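Local coordinates for protein Lic12234 (Leptospira interrogans, PDB 4TZH) that is of unknown function but, as a leucine-rich repeat protein of a pathogen, may act as a virulence factor, perhaps through protein recognition, at residues 31-36 / 55-60; 47-52 / 68-73; 90-95 / 107-112; 97-102 / 115-120; 127-132 / 147-152. All coordinates share one frame; numbering follows the deposited sequence.

All five contacts lie in one leucine-rich repeat solenoid, most between neighbouring coils. Contacts 1 and 5 lie toward its ends, about 28 Å apart between centres, and pair successive 3-10 segments through apolar tips inside and Lys/Glu chains outside, without a direct hydrogen bond. Contact 2, where strands 45-47 and 68-70 continue into loops, is the most polar, with zinc, backbone bonds and arginines. Contact 3 joins strand 91-93 to the turn before strand 114-116 by leucine packing inside and a zinc-bound E90 at the surface. Only contact 4 is buried outright, the others partly; it touches contact 3 through backbone and asparagine bonds at L94 and the near-parallel rings of F93 and Y116.

Contact 1. Residues 31-36 / 55-60; sequences TILPKE and TLPEEI. With ZN (zinc ion), chain F.
L33 lies against the ring of P57, its CB 3.8 Å from P57 CD. CG is anti to the backbone N (chi1 178°), which carries the isobutyl group inward past the ring, where L33 CD2 comes 4.1 Å from I60 CD1, the two side chains meeting at about a right angle. L33 and L56 each precede a proline that leads into a 3-10 segment, a pattern that recurs on adjacent coils of this leucine-rich repeat solenoid. On the outer side the carboxylate of E59 lies across the methylenes of K35: the E59 chain is bent at chi2 (78°), and its OE2 approaches K35 CD at 3.4 Å. The charged ends stay apart, with K35 NZ 4.6 Å from E59 OE2. One water joins the backbones, 2.9 Å from L33 N, which donates to it, and 2.9 Å from T55 O, which accepts from it. Next to this packing, E58 OE2 binds zinc at 1.9 Å, and E82 of the following coil is a second ligand of that ion.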
# COMPACT_ATOMS: atom_id res chain seq x y z
N THR A 31 13.25 11.41 -7.69
CA THR A 31 12.34 11.25 -8.82
C THR A 31 12.27 9.78 -9.18
O THR A 31 11.34 9.35 -9.84
CB THR A 31 12.78 12.10 -10.02
OG1 THR A 31 14.14 11.78 -10.32
CG2 THR A 31 12.65 13.58 -9.73
N ILE A 32 13.28 9.01 -8.76
CA ILE A 32 13.34 7.57 -8.99
C ILE A 32 14.04 6.94 -7.79
O ILE A 32 14.91 7.57 -7.18
CB ILE A 32 14.03 7.20 -10.34
CG1 ILE A 32 15.49 7.67 -10.41
CG2 ILE A 32 13.25 7.65 -11.57
CD1 ILE A 32 16.38 6.89 -11.50
N LEU A 33 13.65 5.72 -7.46
CA LEU A 33 14.33 4.99 -6.40
C LEU A 33 15.44 4.20 -7.10
O LEU A 33 15.13 3.40 -7.98
CB LEU A 33 13.36 4.04 -5.70
CG LEU A 33 13.96 3.16 -4.59
CD1 LEU A 33 14.52 4.02 -3.40
CD2 LEU A 33 12.98 2.09 -4.13
N PRO A 34 16.73 4.40 -6.74
CA PRO A 34 17.82 3.68 -7.44
C PRO A 34 17.68 2.17 -7.39
O PRO A 34 17.25 1.63 -6.36
CB PRO A 34 19.07 4.13 -6.67
CG PRO A 34 18.71 5.49 -6.20
CD PRO A 34 17.28 5.34 -5.74
N LYS A 35 18.09 1.49 -8.48
CA LYS A 35 18.02 0.04 -8.59
C LYS A 35 18.85 -0.66 -7.54
O LYS A 35 18.53 -1.80 -7.19
CB LYS A 35 18.47 -0.42 -10.01
CG LYS A 35 17.54 0.09 -11.12
CD LYS A 35 18.00 -0.35 -12.51
CE LYS A 35 17.07 0.09 -13.61
NZ LYS A 35 17.57 -0.32 -14.94
N GLU A 36 19.88 0.01 -7.00
CA GLU A 36 20.80 -0.54 -6.01
C GLU A 36 20.08 -0.88 -4.71
O GLU A 36 20.65 -1.60 -3.90
CB GLU A 36 22.00 0.38 -5.78
CG GLU A 36 22.96 0.44 -6.96
CD GLU A 36 22.50 1.25 -8.16
OE1 GLU A 36 21.64 2.15 -7.99
OE2 GLU A 36 23.00 0.98 -9.28
N THR A 55 6.67 5.73 -9.73
CA THR A 55 6.57 4.26 -9.68
C THR A 55 7.70 3.76 -8.83
O THR A 55 8.44 4.54 -8.21
CB THR A 55 6.61 3.64 -11.10
OG1 THR A 55 6.24 2.24 -11.01
CG2 THR A 55 7.98 3.81 -11.82
N LEU A 56 7.84 2.42 -8.78
CA LEU A 56 8.94 1.78 -8.10
C LEU A 56 9.71 0.95 -9.10
O LEU A 56 9.11 0.45 -10.06
CB LEU A 56 8.44 0.84 -6.99
CG LEU A 56 7.70 1.50 -5.84
CD1 LEU A 56 7.19 0.44 -4.91
CD2 LEU A 56 8.64 2.44 -5.07
N PRO A 57 11.02 0.75 -8.90
CA PRO A 57 11.77 -0.08 -9.84
C PRO A 57 11.34 -1.55 -9.71
O PRO A 57 10.89 -1.98 -8.64
CB PRO A 57 13.22 0.10 -9.38
CG PRO A 57 13.11 0.43 -7.89
CD PRO A 57 11.88 1.28 -7.81
N GLU A 58 11.54 -2.33 -10.76
CA GLU A 58 11.24 -3.75 -10.70
C GLU A 58 12.08 -4.45 -9.64
O GLU A 58 11.69 -5.50 -9.14
CB GLU A 58 11.50 -4.40 -12.06
CG GLU A 58 10.51 -3.97 -13.12
CD GLU A 58 10.80 -4.61 -14.47
OE1 GLU A 58 11.80 -4.23 -15.12
OE2 GLU A 58 10.10 -5.59 -14.83
N GLU A 59 13.23 -3.87 -9.29
CA GLU A 59 14.13 -4.38 -8.23
C GLU A 59 13.48 -4.43 -6.86
O GLU A 59 13.98 -5.13 -5.98
CB GLU A 59 15.40 -3.54 -8.15
CG GLU A 59 16.38 -3.79 -9.29
CD GLU A 59 16.08 -3.15 -10.64
OE1 GLU A 59 15.09 -2.41 -10.76
OE2 GLU A 59 16.85 -3.42 -11.60
N ILE A 60 12.34 -3.75 -6.68
CA ILE A 60 11.67 -3.79 -5.38
C ILE A 60 11.30 -5.22 -4.98
O ILE A 60 11.26 -5.53 -3.80
CB ILE A 60 10.41 -2.86 -5.38
CG1 ILE A 60 9.97 -2.47 -3.94
CG2 ILE A 60 9.22 -3.46 -6.14
CD1 ILE A 60 10.79 -1.29 -3.37
ZN ZN F . 8.55 -6.48 -14.11
O HOH W 1 9.70 7.23 -10.09
O HOH W 2 11.30 4.71 -8.81

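Contact 2. Residues 47-52 / 68-73; sequences HLRDNE and YLDISR. With ZN (zinc ion), chain C.
H47 ND1 and D70 OD2 bind one zinc ion, at 2.0 and 1.9 Å, with imidazole and carboxylate planes 89° apart. D70 OD1 takes two bonds from S72, one from N in an Asx turn and one from OG on its syn lone pair; together with the zinc on OD2, these bonds fix the carboxylate's rotation. S72 OG also accepts from R49 NH1 at 2.9 Å, in the guanidinium plane. Close-set parallel backbone bonds follow: L48 N donates to D70 O at 2.8 Å and D50 N to S72 O at 3.0 Å. The exposed end at R73 is looser. D50 OD2 lies over one face of its guanidinium, toward the rim and 3.4 Å from R73 NH2, a salt bridge of charges alone; a water bridges them, weakly on the arginine side. R73 CD lies over one face of the R49 guanidinium, yet R49 NH2 and R73 NH1, like charges, are 4.0 Å apart. Strand 68-70 lies between strands 45-47 and 91-93, L69 packed between L46 and L92.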
# COMPACT_ATOMS: atom_id res chain seq x y z
N HIS A 47 10.96 3.73 3.95
CA HIS A 47 10.14 4.95 3.98
C HIS A 47 10.61 5.86 2.84
O HIS A 47 11.81 6.11 2.70
CB HIS A 47 10.38 5.70 5.29
CG HIS A 47 9.90 4.98 6.50
ND1 HIS A 47 8.67 5.24 7.04
CD2 HIS A 47 10.51 4.03 7.26
CE1 HIS A 47 8.56 4.48 8.10
NE2 HIS A 47 9.64 3.73 8.28
N LEU A 48 9.67 6.26 2.02
CA LEU A 48 9.91 7.10 0.83
C LEU A 48 8.91 8.23 0.76
O LEU A 48 8.63 8.75 -0.32
CB LEU A 48 9.76 6.26 -0.44
CG LEU A 48 10.73 5.08 -0.54
CD1 LEU A 48 10.29 4.11 -1.61
CD2 LEU A 48 12.16 5.56 -0.78
N ARG A 49 8.41 8.64 1.92
CA ARG A 49 7.37 9.65 2.01
C ARG A 49 7.83 10.99 1.43
O ARG A 49 9.00 11.38 1.66
CB ARG A 49 7.01 9.86 3.48
CG ARG A 49 5.99 11.01 3.72
CD ARG A 49 5.48 10.85 5.13
NE ARG A 49 4.68 12.00 5.59
CZ ARG A 49 3.38 12.17 5.36
NH1 ARG A 49 2.69 11.28 4.65
NH2 ARG A 49 2.74 13.23 5.88
N ASP A 50 6.95 11.72 0.73
CA ASP A 50 7.24 13.10 0.33
C ASP A 50 8.44 13.21 -0.57
O ASP A 50 9.34 14.04 -0.35
CB ASP A 50 7.36 13.99 1.56
CG ASP A 50 6.94 15.43 1.31
OD1 ASP A 50 6.50 15.75 0.18
OD2 ASP A 50 7.11 16.25 2.23
N ASN A 51 8.43 12.41 -1.63
CA ASN A 51 9.39 12.48 -2.71
C ASN A 51 8.61 12.81 -3.99
O ASN A 51 7.46 13.28 -3.92
CB ASN A 51 10.23 11.20 -2.84
CG ASN A 51 11.26 11.11 -1.77
OD1 ASN A 51 12.25 11.86 -1.77
ND2 ASN A 51 11.14 10.16 -0.84
N GLU A 52 9.23 12.61 -5.15
CA GLU A 52 8.60 12.89 -6.44
C GLU A 52 8.50 11.59 -7.26
O GLU A 52 8.67 11.60 -8.48
CB GLU A 52 9.41 13.97 -7.20
CG GLU A 52 9.56 15.27 -6.41
CD GLU A 52 10.46 16.31 -7.06
OE1 GLU A 52 11.44 15.90 -7.73
OE2 GLU A 52 10.24 17.52 -6.83
N TYR A 68 7.13 -3.26 5.96
CA TYR A 68 6.45 -1.97 5.95
C TYR A 68 6.96 -1.14 4.78
O TYR A 68 8.17 -1.09 4.55
CB TYR A 68 6.75 -1.20 7.26
CG TYR A 68 6.62 -2.05 8.50
CD1 TYR A 68 5.38 -2.50 8.93
CD2 TYR A 68 7.72 -2.31 9.30
CE1 TYR A 68 5.25 -3.27 10.08
CE2 TYR A 68 7.60 -3.06 10.47
CZ TYR A 68 6.36 -3.53 10.85
OH TYR A 68 6.22 -4.30 11.99
N LEU A 69 6.03 -0.53 4.03
CA LEU A 69 6.43 0.27 2.89
C LEU A 69 5.59 1.53 2.94
O LEU A 69 4.34 1.47 2.86
CB LEU A 69 6.15 -0.51 1.60
CG LEU A 69 6.48 0.18 0.29
CD1 LEU A 69 7.93 0.66 0.25
CD2 LEU A 69 6.22 -0.77 -0.88
N ASP A 70 6.27 2.67 3.07
CA ASP A 70 5.62 3.98 3.13
C ASP A 70 6.01 4.76 1.87
O ASP A 70 7.15 5.18 1.76
CB ASP A 70 6.07 4.72 4.38
CG ASP A 70 5.67 6.18 4.37
OD1 ASP A 70 4.75 6.52 3.63
OD2 ASP A 70 6.29 6.95 5.12
N ILE A 71 5.06 4.88 0.95
CA ILE A 71 5.27 5.65 -0.28
C ILE A 71 4.29 6.79 -0.35
O ILE A 71 3.92 7.25 -1.42
CB ILE A 71 5.16 4.85 -1.58
CG1 ILE A 71 5.36 3.36 -1.33
CG2 ILE A 71 6.11 5.46 -2.62
CD1 ILE A 71 5.10 2.44 -2.59
N SER A 72 3.87 7.25 0.81
CA SER A 72 2.90 8.34 0.87
C SER A 72 3.45 9.63 0.31
O SER A 72 4.65 9.85 0.32
CB SER A 72 2.44 8.55 2.30
OG SER A 72 3.51 8.89 3.17
N ARG A 73 2.55 10.50 -0.17
CA ARG A 73 2.95 11.85 -0.62
C ARG A 73 3.98 11.80 -1.75
O ARG A 73 5.04 12.45 -1.69
CB ARG A 73 3.39 12.74 0.55
CG ARG A 73 2.24 13.05 1.50
CD ARG A 73 2.57 14.16 2.50
NE ARG A 73 3.00 15.37 1.82
CZ ARG A 73 3.59 16.40 2.42
NH1 ARG A 73 3.82 16.37 3.73
NH2 ARG A 73 3.96 17.47 1.72
ZN ZN C . 7.36 6.73 6.72
O HOH W 3 6.81 18.88 2.75

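Contact 3. Residues 90-95 / 107-112; sequences EVLFLN and GELEKL. With ZN (zinc ion), chain E.
L112 meets the strand residues E90 and L92 with a single methyl: its CD1 is 3.7 Å from E90 C and 3.8 Å from L92 CB. CG of L112 is anti to the backbone N (chi1 -166°), which directs that methyl back to the strand. Beside it, L92 CD2 touches L109 CD1 at 4.0 Å, the two side chains crossing at about a right angle. L109 and L112 are the ends of a type I beta turn, closed by the bond from L112 N to L109 O at 3.0 Å, and L109 is also the centre of an inverse gamma turn; the turn brings L109 and L112 both to L92. Further out the contact turns polar. E90 OE2 binds zinc at 2.0 Å, and a water is another ligand of the zinc at 2.1 Å. A second water lies 2.7 Å from E90 OE2, donating to it and weakly accepting from K111 NZ, whose stronger partner is N88. Inside, L92 also packs on L69 and L115 of the adjoining strands. A strand leucine set against leucines of the turn that returns the chain to the next strand is characteristic of the hydrophobic interior of a leucine-rich repeat solenoid.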
# COMPACT_ATOMS: atom_id res chain seq x y z
N GLU A 90 3.17 -6.10 5.54
CA GLU A 90 2.07 -6.01 6.50
C GLU A 90 1.37 -4.67 6.46
O GLU A 90 0.17 -4.60 6.77
CB GLU A 90 2.58 -6.25 7.94
CG GLU A 90 3.23 -7.64 8.08
CD GLU A 90 3.67 -8.04 9.48
OE1 GLU A 90 3.33 -7.32 10.43
OE2 GLU A 90 4.33 -9.09 9.64
N VAL A 91 2.11 -3.60 6.14
CA VAL A 91 1.53 -2.25 6.14
C VAL A 91 1.99 -1.54 4.88
O VAL A 91 3.20 -1.56 4.58
CB VAL A 91 2.00 -1.44 7.36
CG1 VAL A 91 1.40 -0.02 7.35
CG2 VAL A 91 1.64 -2.17 8.66
N LEU A 92 1.06 -0.93 4.17
CA LEU A 92 1.37 -0.21 2.94
C LEU A 92 0.68 1.15 2.99
O LEU A 92 -0.55 1.23 3.01
CB LEU A 92 0.89 -1.02 1.74
CG LEU A 92 1.08 -0.40 0.37
CD1 LEU A 92 2.53 0.05 0.14
CD2 LEU A 92 0.71 -1.43 -0.72
N PHE A 93 1.50 2.22 3.03
CA PHE A 93 0.97 3.58 2.99
C PHE A 93 1.10 4.12 1.57
O PHE A 93 2.22 4.31 1.09
CB PHE A 93 1.73 4.51 3.93
CG PHE A 93 1.55 4.28 5.40
CD1 PHE A 93 0.51 4.87 6.09
CD2 PHE A 93 2.52 3.61 6.13
CE1 PHE A 93 0.36 4.67 7.48
CE2 PHE A 93 2.37 3.41 7.50
CZ PHE A 93 1.28 3.91 8.15
N LEU A 94 -0.03 4.33 0.90
CA LEU A 94 -0.05 4.86 -0.46
C LEU A 94 -0.85 6.13 -0.50
O LEU A 94 -1.19 6.59 -1.61
CB LEU A 94 -0.64 3.84 -1.43
CG LEU A 94 0.38 2.92 -2.02
CD1 LEU A 94 -0.32 1.70 -2.63
CD2 LEU A 94 1.10 3.68 -3.17
N ASN A 95 -1.13 6.72 0.66
CA ASN A 95 -1.95 7.92 0.66
C ASN A 95 -1.24 9.09 -0.01
O ASN A 95 -0.02 9.21 0.12
CB ASN A 95 -2.35 8.26 2.06
CG ASN A 95 -1.25 8.21 3.04
OD1 ASN A 95 -0.68 7.12 3.30
ND2 ASN A 95 -0.92 9.38 3.59
N GLY A 107 -3.47 -7.63 -4.93
CA GLY A 107 -4.11 -8.76 -4.28
C GLY A 107 -3.18 -9.88 -3.92
O GLY A 107 -3.62 -10.84 -3.28
N GLU A 108 -1.88 -9.80 -4.32
CA GLU A 108 -0.90 -10.85 -4.03
C GLU A 108 -0.13 -10.60 -2.75
O GLU A 108 0.75 -11.37 -2.39
CB GLU A 108 0.08 -11.04 -5.21
CG GLU A 108 -0.56 -11.66 -6.44
CD GLU A 108 -1.04 -13.08 -6.27
OE1 GLU A 108 -0.55 -13.77 -5.34
OE2 GLU A 108 -1.90 -13.52 -7.07
N LEU A 109 -0.46 -9.52 -2.03
CA LEU A 109 0.26 -9.15 -0.80
C LEU A 109 -0.40 -9.94 0.33
O LEU A 109 -1.18 -9.42 1.13
CB LEU A 109 0.16 -7.64 -0.63
CG LEU A 109 0.79 -6.82 -1.77
CD1 LEU A 109 0.54 -5.33 -1.60
CD2 LEU A 109 2.27 -7.10 -1.90
N GLU A 110 -0.05 -11.21 0.42
CA GLU A 110 -0.69 -12.16 1.29
C GLU A 110 -0.81 -11.79 2.76
O GLU A 110 -1.83 -12.15 3.38
CB GLU A 110 -0.01 -13.54 1.16
CG GLU A 110 -0.55 -14.33 -0.02
CD GLU A 110 0.44 -15.23 -0.72
OE1 GLU A 110 0.92 -16.20 -0.08
OE2 GLU A 110 0.69 -15.00 -1.92
N LYS A 111 0.20 -11.09 3.32
CA LYS A 111 0.15 -10.80 4.75
C LYS A 111 -0.32 -9.36 5.00
O LYS A 111 -0.28 -8.90 6.14
CB LYS A 111 1.55 -10.96 5.36
CG LYS A 111 1.92 -12.44 5.59
CD LYS A 111 3.30 -12.43 6.27
CE LYS A 111 3.81 -13.82 6.49
NZ LYS A 111 5.15 -13.72 7.10
N LEU A 112 -0.76 -8.66 3.95
CA LEU A 112 -1.10 -7.24 4.16
C LEU A 112 -2.26 -7.08 5.11
O LEU A 112 -3.32 -7.69 4.91
CB LEU A 112 -1.41 -6.61 2.80
CG LEU A 112 -1.46 -5.08 2.79
CD1 LEU A 112 -0.11 -4.47 3.10
CD2 LEU A 112 -1.95 -4.56 1.43
ZN ZN E . 4.75 -9.60 11.50
O HOH W 4 5.74 -10.31 7.65
O HOH W 5 5.96 -11.29 11.30

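Contact 4. Residues 97-102 / 115-120; sequences NSLSNL and LYLNNN
The flat carboxamide of N120 lies between the backbone and side chain of L99 and the backbone of N97. L99 CB stands off one face, offset to the rim and 3.9 Å from N120 CG, while N97 N lies toward the other face. At the edge, N120 ND2 donates to L117 O at 3.0 Å, only 5° out of the amide plane, and it also donates to L94 O of the preceding coil. The acceptor is N120 OD1, to which L99 N donates at 3.1 Å, a nearly straight bond (164° at the hydrogen). Packing there is close, since N120 OD1 is also 3.1 Å from N97 CB. With CG anti to the carbonyl carbon (chi1 -82°), the amide points inward, where both its ends find partners despite burial. A backbone bond, N97 N to N119 O at 3.2 Å, supports it, and one water donates to both N97 O and N119 O. On the inner side L117 CD1 meets L102 CD1 tip to tip at 3.8 Å, and L117 CD2 reaches L99 CD1 at 4.0 Å. N97 repeats the arrangement one coil earlier, its ND2 bonding L94 O and I71 O. Stacked asparagines of this kind, bonded to backbone carbonyls and amides after the strand, are the consensus asparagine of leucine-rich repeats.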
# COMPACT_ATOMS: atom_id res chain seq x y z
N ASN A 97 -1.22 10.16 -3.49
CA ASN A 97 -0.51 9.80 -4.71
C ASN A 97 -1.39 10.07 -5.92
O ASN A 97 -2.36 10.83 -5.81
CB ASN A 97 -0.02 8.34 -4.64
CG ASN A 97 1.30 8.22 -3.93
OD1 ASN A 97 2.29 8.73 -4.46
ND2 ASN A 97 1.34 7.60 -2.73
N SER A 98 -0.99 9.55 -7.09
CA SER A 98 -1.70 9.77 -8.34
C SER A 98 -2.31 8.50 -8.88
O SER A 98 -2.30 8.26 -10.09
CB SER A 98 -0.72 10.37 -9.35
OG SER A 98 -0.25 11.61 -8.83
N LEU A 99 -2.85 7.65 -7.99
CA LEU A 99 -3.44 6.40 -8.43
C LEU A 99 -4.86 6.55 -8.92
O LEU A 99 -5.72 6.98 -8.16
CB LEU A 99 -3.39 5.34 -7.33
CG LEU A 99 -2.00 4.87 -6.95
CD1 LEU A 99 -2.04 4.22 -5.57
CD2 LEU A 99 -1.43 3.93 -8.00
N SER A 100 -5.11 6.17 -10.19
CA SER A 100 -6.47 6.17 -10.71
C SER A 100 -6.97 4.73 -10.78
O SER A 100 -8.19 4.50 -10.83
CB SER A 100 -6.59 6.88 -12.05
OG SER A 100 -5.71 6.35 -13.02
N ASN A 101 -6.04 3.76 -10.73
CA ASN A 101 -6.34 2.32 -10.73
C ASN A 101 -5.31 1.58 -9.89
O ASN A 101 -4.16 2.03 -9.82
CB ASN A 101 -6.30 1.76 -12.15
CG ASN A 101 -7.44 2.22 -13.03
OD1 ASN A 101 -8.52 1.64 -13.04
ND2 ASN A 101 -7.20 3.27 -13.79
N LEU A 102 -5.70 0.45 -9.29
CA LEU A 102 -4.75 -0.41 -8.57
C LEU A 102 -4.55 -1.63 -9.44
O LEU A 102 -5.54 -2.16 -9.97
CB LEU A 102 -5.31 -0.92 -7.23
CG LEU A 102 -5.39 -0.02 -6.05
CD1 LEU A 102 -5.94 -0.81 -4.87
CD2 LEU A 102 -4.00 0.53 -5.67
N LEU A 115 -3.92 -1.07 4.70
CA LEU A 115 -3.71 -0.47 3.39
C LEU A 115 -4.32 0.93 3.38
O LEU A 115 -5.54 1.04 3.54
CB LEU A 115 -4.33 -1.36 2.31
CG LEU A 115 -4.27 -0.86 0.88
CD1 LEU A 115 -2.85 -0.45 0.45
CD2 LEU A 115 -4.80 -1.90 -0.08
N TYR A 116 -3.49 1.95 3.25
CA TYR A 116 -3.98 3.32 3.22
C TYR A 116 -3.90 3.86 1.81
O TYR A 116 -2.80 3.93 1.23
CB TYR A 116 -3.11 4.22 4.11
CG TYR A 116 -3.47 4.18 5.57
CD1 TYR A 116 -4.53 4.94 6.06
CD2 TYR A 116 -2.76 3.40 6.46
CE1 TYR A 116 -4.87 4.92 7.42
CE2 TYR A 116 -3.06 3.41 7.83
CZ TYR A 116 -4.14 4.13 8.29
OH TYR A 116 -4.41 4.15 9.63
N LEU A 117 -5.03 4.20 1.24
CA LEU A 117 -5.13 4.69 -0.13
C LEU A 117 -5.80 6.05 -0.14
O LEU A 117 -6.20 6.48 -1.24
CB LEU A 117 -5.90 3.70 -1.00
CG LEU A 117 -5.13 2.43 -1.35
CD1 LEU A 117 -6.07 1.33 -1.79
CD2 LEU A 117 -4.10 2.72 -2.48
N ASN A 118 -5.85 6.74 1.00
CA ASN A 118 -6.52 8.06 1.08
C ASN A 118 -5.90 9.02 0.07
O ASN A 118 -4.71 8.95 -0.20
CB ASN A 118 -6.32 8.70 2.45
CG ASN A 118 -6.44 7.77 3.62
OD1 ASN A 118 -5.77 6.72 3.68
ND2 ASN A 118 -7.14 8.24 4.64
N ASN A 119 -6.69 9.98 -0.41
CA ASN A 119 -6.17 11.03 -1.28
C ASN A 119 -5.46 10.52 -2.52
O ASN A 119 -4.30 10.86 -2.77
CB ASN A 119 -5.27 11.99 -0.47
CG ASN A 119 -5.98 12.62 0.69
OD1 ASN A 119 -5.74 12.29 1.85
ND2 ASN A 119 -6.91 13.50 0.40
N ASN A 120 -6.18 9.73 -3.29
CA ASN A 120 -5.79 9.25 -4.62
C ASN A 120 -6.98 9.55 -5.53
O ASN A 120 -7.87 10.34 -5.14
CB ASN A 120 -5.39 7.77 -4.61
CG ASN A 120 -3.97 7.61 -4.15
OD1 ASN A 120 -3.04 7.83 -4.94
ND2 ASN A 120 -3.77 7.21 -2.91
O HOH W 6 -3.06 13.03 -4.22

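Contact 5. Residues 127-132 / 147-152; sequences KEIGQL and SIPDEL
E151, bent at chi2 (86°), lays its carboxylate against K127, E151 CD standing 3.6 Å from K127 CB. The two segments are 3-10 turns on successive coils of the leucine-rich repeat solenoid, stacked where each coil passes round the side away from the parallel sheet. CG1 of I129 is anti to the backbone N (chi1 -163°) and runs beside L152, pointing the same way, leaving I129 CG2 between the backbone N and the carbonyl carbon, 3.7 Å from L152 CD1 and 4.0 Å from P149 CG. P149 and L152 extend this largely buried apolar patch to L125. K127 and E151 do not pair with each other: K127 NZ and E151 OE2 are 6.6 Å apart. No hydrogen bond spans the contact, but each turn is closed internally, L152 N donating to P149 O at 3.0 Å. The backbones come nearest at G130, which has no side chain to hold them apart, and its CA sits 4.8 Å from that of E151, with G130 CA only 3.3 Å from E151 O.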
# COMPACT_ATOMS: atom_id res chain seq x y z
N LYS A 127 -11.02 -6.61 -8.78
CA LYS A 127 -11.65 -7.77 -8.14
C LYS A 127 -10.66 -8.52 -7.24
O LYS A 127 -11.07 -9.08 -6.22
CB LYS A 127 -12.27 -8.71 -9.20
CG LYS A 127 -11.27 -9.28 -10.21
CD LYS A 127 -12.00 -9.97 -11.37
CE LYS A 127 -10.99 -10.52 -12.37
NZ LYS A 127 -11.62 -10.83 -13.68
N GLU A 128 -9.37 -8.48 -7.59
CA GLU A 128 -8.30 -9.16 -6.86
C GLU A 128 -8.09 -8.59 -5.46
O GLU A 128 -7.37 -9.20 -4.67
CB GLU A 128 -6.98 -9.18 -7.66
CG GLU A 128 -7.07 -10.00 -8.95
CD GLU A 128 -7.68 -9.31 -10.15
OE1 GLU A 128 -7.97 -8.09 -10.07
OE2 GLU A 128 -7.82 -9.98 -11.20
N ILE A 129 -8.72 -7.44 -5.13
CA ILE A 129 -8.65 -6.90 -3.77
C ILE A 129 -9.19 -7.91 -2.74
O ILE A 129 -8.72 -7.95 -1.61
CB ILE A 129 -9.37 -5.52 -3.67
CG1 ILE A 129 -8.95 -4.75 -2.39
CG2 ILE A 129 -10.90 -5.65 -3.72
CD1 ILE A 129 -7.69 -4.03 -2.50
N GLY A 130 -10.15 -8.75 -3.17
CA GLY A 130 -10.75 -9.75 -2.30
C GLY A 130 -9.82 -10.87 -1.91
O GLY A 130 -10.18 -11.71 -1.08
N GLN A 131 -8.59 -10.89 -2.50
CA GLN A 131 -7.60 -11.91 -2.17
C GLN A 131 -6.80 -11.55 -0.92
O GLN A 131 -6.02 -12.38 -0.44
CB GLN A 131 -6.62 -12.11 -3.34
CG GLN A 131 -7.27 -12.69 -4.60
CD GLN A 131 -6.39 -12.60 -5.83
OE1 GLN A 131 -5.19 -12.31 -5.77
NE2 GLN A 131 -6.99 -12.87 -6.98
N LEU A 132 -6.96 -10.31 -0.40
CA LEU A 132 -6.19 -9.85 0.77
C LEU A 132 -6.80 -10.37 2.05
O LEU A 132 -7.39 -9.64 2.83
CB LEU A 132 -6.09 -8.32 0.76
CG LEU A 132 -5.34 -7.78 -0.46
CD1 LEU A 132 -5.39 -6.27 -0.46
CD2 LEU A 132 -3.87 -8.26 -0.48
N SER A 147 -17.76 2.81 -7.83
CA SER A 147 -18.24 1.47 -7.51
C SER A 147 -17.26 0.77 -6.58
O SER A 147 -16.07 1.11 -6.54
CB SER A 147 -18.45 0.64 -8.78
OG SER A 147 -17.23 0.28 -9.39
N ILE A 148 -17.79 -0.20 -5.83
CA ILE A 148 -17.04 -1.07 -4.95
C ILE A 148 -17.27 -2.51 -5.46
O ILE A 148 -18.42 -2.87 -5.70
CB ILE A 148 -17.46 -0.84 -3.47
CG1 ILE A 148 -16.82 0.46 -2.88
CG2 ILE A 148 -17.21 -2.07 -2.56
CD1 ILE A 148 -15.32 0.73 -3.19
N PRO A 149 -16.23 -3.34 -5.72
CA PRO A 149 -16.51 -4.70 -6.22
C PRO A 149 -17.09 -5.60 -5.14
O PRO A 149 -16.72 -5.46 -3.97
CB PRO A 149 -15.15 -5.20 -6.69
CG PRO A 149 -14.17 -4.48 -5.79
CD PRO A 149 -14.78 -3.12 -5.52
N ASP A 150 -17.97 -6.54 -5.53
CA ASP A 150 -18.57 -7.50 -4.59
C ASP A 150 -17.51 -8.33 -3.88
O ASP A 150 -17.72 -8.73 -2.73
CB ASP A 150 -19.57 -8.43 -5.30
CG ASP A 150 -20.80 -7.75 -5.86
OD1 ASP A 150 -21.11 -6.62 -5.42
OD2 ASP A 150 -21.48 -8.36 -6.70
N GLU A 151 -16.34 -8.54 -4.53
CA GLU A 151 -15.23 -9.30 -3.96
C GLU A 151 -14.69 -8.68 -2.67
O GLU A 151 -14.05 -9.37 -1.90
CB GLU A 151 -14.10 -9.50 -4.98
CG GLU A 151 -14.47 -10.44 -6.13
CD GLU A 151 -15.18 -9.81 -7.31
OE1 GLU A 151 -15.50 -8.60 -7.26
OE2 GLU A 151 -15.42 -10.54 -8.30
N LEU A 152 -15.00 -7.39 -2.40
CA LEU A 152 -14.58 -6.80 -1.13
C LEU A 152 -15.19 -7.56 0.05
O LEU A 152 -14.58 -7.66 1.12
CB LEU A 152 -14.94 -5.31 -1.09
CG LEU A 152 -14.08 -4.45 -0.18
CD1 LEU A 152 -12.68 -4.30 -0.71
CD2 LEU A 152 -14.67 -3.06 -0.03